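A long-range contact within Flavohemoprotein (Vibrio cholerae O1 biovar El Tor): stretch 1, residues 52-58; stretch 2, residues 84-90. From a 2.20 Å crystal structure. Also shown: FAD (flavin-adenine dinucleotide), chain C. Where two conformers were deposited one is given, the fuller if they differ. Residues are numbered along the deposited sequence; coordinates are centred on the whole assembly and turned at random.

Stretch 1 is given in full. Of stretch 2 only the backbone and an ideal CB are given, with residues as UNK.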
# COMPACT_ATOMS: atom_id res chain seq x y z
N ARG A 52 -3.81 17.72 18.71
CA ARG A 52 -4.07 17.42 17.32
C ARG A 52 -3.10 18.20 16.41
O ARG A 52 -2.59 19.27 16.77
CB ARG A 52 -5.51 17.77 16.96
CG ARG A 52 -5.85 19.20 17.23
CD ARG A 52 -7.11 19.63 16.51
NE ARG A 52 -7.58 20.93 17.00
CZ ARG A 52 -8.66 21.56 16.54
NH1 ARG A 52 -9.37 21.02 15.56
NH2 ARG A 52 -9.01 22.74 17.05
N GLU A 53 -2.86 17.64 15.24
CA GLU A 53 -2.00 18.27 14.25
C GLU A 53 -2.73 18.25 12.91
O GLU A 53 -3.37 17.26 12.54
CB GLU A 53 -0.71 17.49 14.11
CG GLU A 53 0.13 17.37 15.39
CD GLU A 53 0.86 18.66 15.75
OE1 GLU A 53 1.20 18.83 16.95
OE2 GLU A 53 1.10 19.51 14.86
N ILE A 54 -2.62 19.35 12.17
CA ILE A 54 -3.27 19.51 10.89
C ILE A 54 -2.24 19.79 9.79
O ILE A 54 -1.35 20.62 9.98
CB ILE A 54 -4.32 20.65 10.95
CG1 ILE A 54 -5.37 20.35 12.03
CG2 ILE A 54 -4.99 20.81 9.60
CD1 ILE A 54 -6.18 21.56 12.54
N ARG A 55 -2.37 19.07 8.68
CA ARG A 55 -1.50 19.22 7.52
C ARG A 55 -2.30 19.24 6.22
O ARG A 55 -3.32 18.53 6.07
CB ARG A 55 -0.55 18.02 7.41
CG ARG A 55 0.36 17.82 8.66
CD ARG A 55 1.32 19.00 8.97
NE ARG A 55 2.18 18.68 10.11
CZ ARG A 55 2.01 19.18 11.33
NH1 ARG A 55 1.02 20.03 11.57
NH2 ARG A 55 2.84 18.83 12.32
N GLN A 56 -1.81 20.03 5.27
CA GLN A 56 -2.32 20.02 3.90
C GLN A 56 -1.83 18.81 3.14
O GLN A 56 -0.63 18.48 3.19
CB GLN A 56 -1.87 21.30 3.17
CG GLN A 56 -2.20 22.59 3.88
CD GLN A 56 -1.03 23.13 4.69
OE1 GLN A 56 -0.40 22.41 5.47
NE2 GLN A 56 -0.73 24.40 4.51
N TYR A 57 -2.74 18.11 2.45
CA TYR A 57 -2.34 17.09 1.47
C TYR A 57 -3.11 17.26 0.16
O TYR A 57 -4.33 17.45 0.18
CB TYR A 57 -2.48 15.66 2.01
CG TYR A 57 -1.55 15.39 3.13
CD1 TYR A 57 -0.17 15.30 2.91
CD2 TYR A 57 -2.02 15.31 4.44
CE1 TYR A 57 0.73 15.11 3.96
CE2 TYR A 57 -1.14 15.14 5.49
CZ TYR A 57 0.24 15.03 5.25
OH TYR A 57 1.11 14.85 6.30
N SER A 58 -2.38 17.19 -0.94
CA SER A 58 -2.92 17.45 -2.26
C SER A 58 -3.77 16.28 -2.71
O SER A 58 -3.42 15.13 -2.49
CB SER A 58 -1.79 17.60 -3.26
OG SER A 58 -0.96 18.71 -2.97
N UNK A 84 5.84 14.16 12.09
CA UNK A 84 4.83 13.61 12.99
C UNK A 84 3.60 13.05 12.28
O UNK A 84 3.24 11.90 12.50
CB UNK A 84 4.39 14.69 13.98
N UNK A 85 2.96 13.88 11.46
CA UNK A 85 1.72 13.48 10.82
C UNK A 85 1.97 12.45 9.73
O UNK A 85 1.21 11.46 9.63
CB UNK A 85 1.00 14.70 10.24
N UNK A 86 3.02 12.68 8.93
CA UNK A 86 3.31 11.74 7.83
C UNK A 86 3.62 10.34 8.38
O UNK A 86 3.15 9.34 7.84
CB UNK A 86 4.48 12.25 6.99
N UNK A 87 4.35 10.27 9.49
CA UNK A 87 4.69 8.96 10.04
C UNK A 87 3.46 8.35 10.69
O UNK A 87 3.27 7.15 10.66
CB UNK A 87 5.84 9.07 11.05
N UNK A 88 2.62 9.19 11.26
CA UNK A 88 1.45 8.68 11.91
C UNK A 88 0.52 7.99 10.92
O UNK A 88 0.02 6.91 11.20
CB UNK A 88 0.72 9.81 12.63
N UNK A 89 0.30 8.64 9.78
CA UNK A 89 -0.52 8.12 8.69
C UNK A 89 0.03 6.81 8.14
O UNK A 89 -0.72 5.83 8.05
CB UNK A 89 -0.62 9.15 7.57
N UNK A 90 1.31 6.82 7.74
CA UNK A 90 2.00 5.62 7.27
C UNK A 90 1.94 4.48 8.30
O UNK A 90 1.54 3.37 7.97
CB UNK A 90 3.46 5.95 6.95
PA FAD C . 6.51 17.74 10.78
O1A FAD C . 5.69 18.90 10.63
O2A FAD C . 6.54 16.99 11.99
O5B FAD C . 7.97 18.18 10.53
C5B FAD C . 8.26 19.20 9.62
C4B FAD C . 9.75 19.39 9.37
O4B FAD C . 10.39 20.00 10.47
C3B FAD C . 10.39 18.05 9.17
O3B FAD C . 11.43 18.19 8.23
C2B FAD C . 10.99 17.74 10.50
O2B FAD C . 12.12 16.96 10.28
C1B FAD C . 11.29 19.09 11.07
N9A FAD C . 11.07 19.07 12.51
C8A FAD C . 10.02 18.58 13.14
N7A FAD C . 10.15 18.70 14.46
C5A FAD C . 11.31 19.27 14.69
C6A FAD C . 12.05 19.67 15.87
N6A FAD C . 11.56 19.48 17.10
N1A FAD C . 13.24 20.21 15.66
C2A FAD C . 13.72 20.40 14.46
N3A FAD C . 13.11 20.06 13.34
C4A FAD C . 11.92 19.50 13.40
N1 FAD C . 2.81 16.45 1.68
C2 FAD C . 2.58 15.30 1.06
O2 FAD C . 3.12 14.31 1.47
N3 FAD C . 1.77 15.17 0.03
C4 FAD C . 1.12 16.18 -0.48
O4 FAD C . 0.39 15.99 -1.42
C4X FAD C . 1.33 17.49 0.14
N5 FAD C . 0.73 18.57 -0.32
C5X FAD C . 0.94 19.75 0.24
C6 FAD C . 0.30 20.83 -0.27
C7 FAD C . 0.49 22.06 0.28
C7M FAD C . -0.20 23.24 -0.28
C8 FAD C . 1.38 22.22 1.42
C8M FAD C . 1.56 23.57 1.99
C9 FAD C . 2.03 21.14 1.94
C9A FAD C . 1.85 19.90 1.38
N10 FAD C . 2.49 18.78 1.89
C10 FAD C . 2.25 17.57 1.27
C1' FAD C . 3.37 18.90 3.05
C2' FAD C . 2.64 18.37 4.29
O2' FAD C . 1.50 19.12 4.64
C3' FAD C . 3.45 18.33 5.57
O3' FAD C . 4.06 19.56 5.83
C4' FAD C . 4.43 17.18 5.68
O4' FAD C . 3.72 15.97 5.49
C5' FAD C . 5.21 17.14 6.99
O5' FAD C . 4.42 16.98 8.13
P FAD C . 4.81 16.11 9.33
O1P FAD C . 3.85 16.39 10.35
O2P FAD C . 4.96 14.78 8.88
O3P FAD C . 6.20 16.69 9.68

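Stretch 2 is a helix that crosses the strand 53-58 almost at right angles, the axes 9.3 Å apart at closest approach, and the diphosphate of FAD lies beside its first turn. Alternate strand residues, Glu53, Arg55 and Tyr57, point toward it.

At position 84 the CA-to-CB bond points toward the strand, but the ideal CB still lies 4.7 Å from Arg55 NH2 and 5.2 Å from Glu53 CG. With this much room, small, aliphatic or polar side chains could all fit. The backbone has a clearer task: N of 84 donates to FAD O2A at 2.9 Å, which excludes proline. The residue is Leu84, whose side chain comes no nearer than 4.5 Å to the strand.

Position 85 is the centre of the contact. Its CA lies 7.0 Å from Glu53 CA, and its ideal CB is 3.6 Å from Arg55 CG and 3.9 Å from Tyr57 OH. The surroundings include aliphatic carbons and a tyrosine ring edge, while Arg55 already binds Glu53 OE2 in a salt bridge and FAD O1P through NE. A compact apolar side chain suits best, with valine, isoleucine or alanine plausible. Val85, in the t rotamer, sets CG2 3.5 Å from Glu53 CB and over one face of the Arg55 guanidinium, and CG1 at the edge of the Tyr57 ring, 3.4 Å from Tyr57 OH; both methyls rest on Arg55 CG, CG2 at 3.5 Å and CG1 at 3.7 Å. Its backbone N also donates to FAD O1P at 2.9 Å.

At position 86 CA-to-CB runs sideways, with the ideal CB 4.3 Å from Tyr57 OH and phosphate oxygen O2P nearby. A small residue would fit, and serine or threonine could add a donor. Ser86, with chi1 p, does so: OG donates to FAD O2P at 2.8 Å, and N donates to the same oxygen at 2.9 Å. Tyr57 OH meanwhile hydrogen-bonds FAD O4' at 3.0 Å.

Positions 87, 88 and 90 have no strand atom within 5.5 Å of their ideal CB, so stretch 1 sets no constraint; polar, aromatic or aliphatic side chains would serve. They are His87, Tyr88 and His90; the two histidines hydrogen-bond through NE2 elsewhere in the structure.

Position 89, one turn after 85, again points toward the strand, but its ideal CB is beyond 5.5 Å from it. Only a longer side chain could reach the Tyr57 ring, and leucine, methionine or phenylalanine would be reasonable. Leu89 extends in the m,t rotamer to bring CD1 within 4.0 Å of Tyr57 CE2, an oblique apolar contact.

Stretch 2, residues 84-90: LVSHYLH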
# COMPACT_ATOMS: atom_id res chain seq x y z
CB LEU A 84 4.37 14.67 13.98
CG LEU A 84 4.84 14.52 15.43
CD1 LEU A 84 6.35 14.31 15.51
CD2 LEU A 84 4.44 15.77 16.18
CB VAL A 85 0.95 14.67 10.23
CG1 VAL A 85 -0.23 14.19 9.36
CG2 VAL A 85 0.47 15.60 11.35
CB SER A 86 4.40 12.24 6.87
OG SER A 86 5.65 12.49 7.51
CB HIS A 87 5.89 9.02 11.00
CG HIS A 87 7.20 9.14 10.29
ND1 HIS A 87 8.11 8.11 10.21
CD2 HIS A 87 7.71 10.15 9.54
CE1 HIS A 87 9.14 8.49 9.48
NE2 HIS A 87 8.93 9.72 9.06
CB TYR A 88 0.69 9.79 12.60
CG TYR A 88 -0.51 9.27 13.34
CD1 TYR A 88 -0.36 8.57 14.53
CD2 TYR A 88 -1.78 9.47 12.84
CE1 TYR A 88 -1.44 8.08 15.21
CE2 TYR A 88 -2.90 8.99 13.53
CZ TYR A 88 -2.71 8.30 14.72
OH TYR A 88 -3.80 7.83 15.41
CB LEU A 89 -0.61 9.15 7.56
CG LEU A 89 -1.44 10.38 7.92
CD1 LEU A 89 -1.42 11.38 6.79
CD2 LEU A 89 -2.88 9.98 8.31
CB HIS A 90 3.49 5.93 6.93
CG HIS A 90 3.69 6.51 5.57
ND1 HIS A 90 4.37 5.84 4.57
CD2 HIS A 90 3.31 7.70 5.03
CE1 HIS A 90 4.39 6.59 3.48
NE2 HIS A 90 3.76 7.72 3.73
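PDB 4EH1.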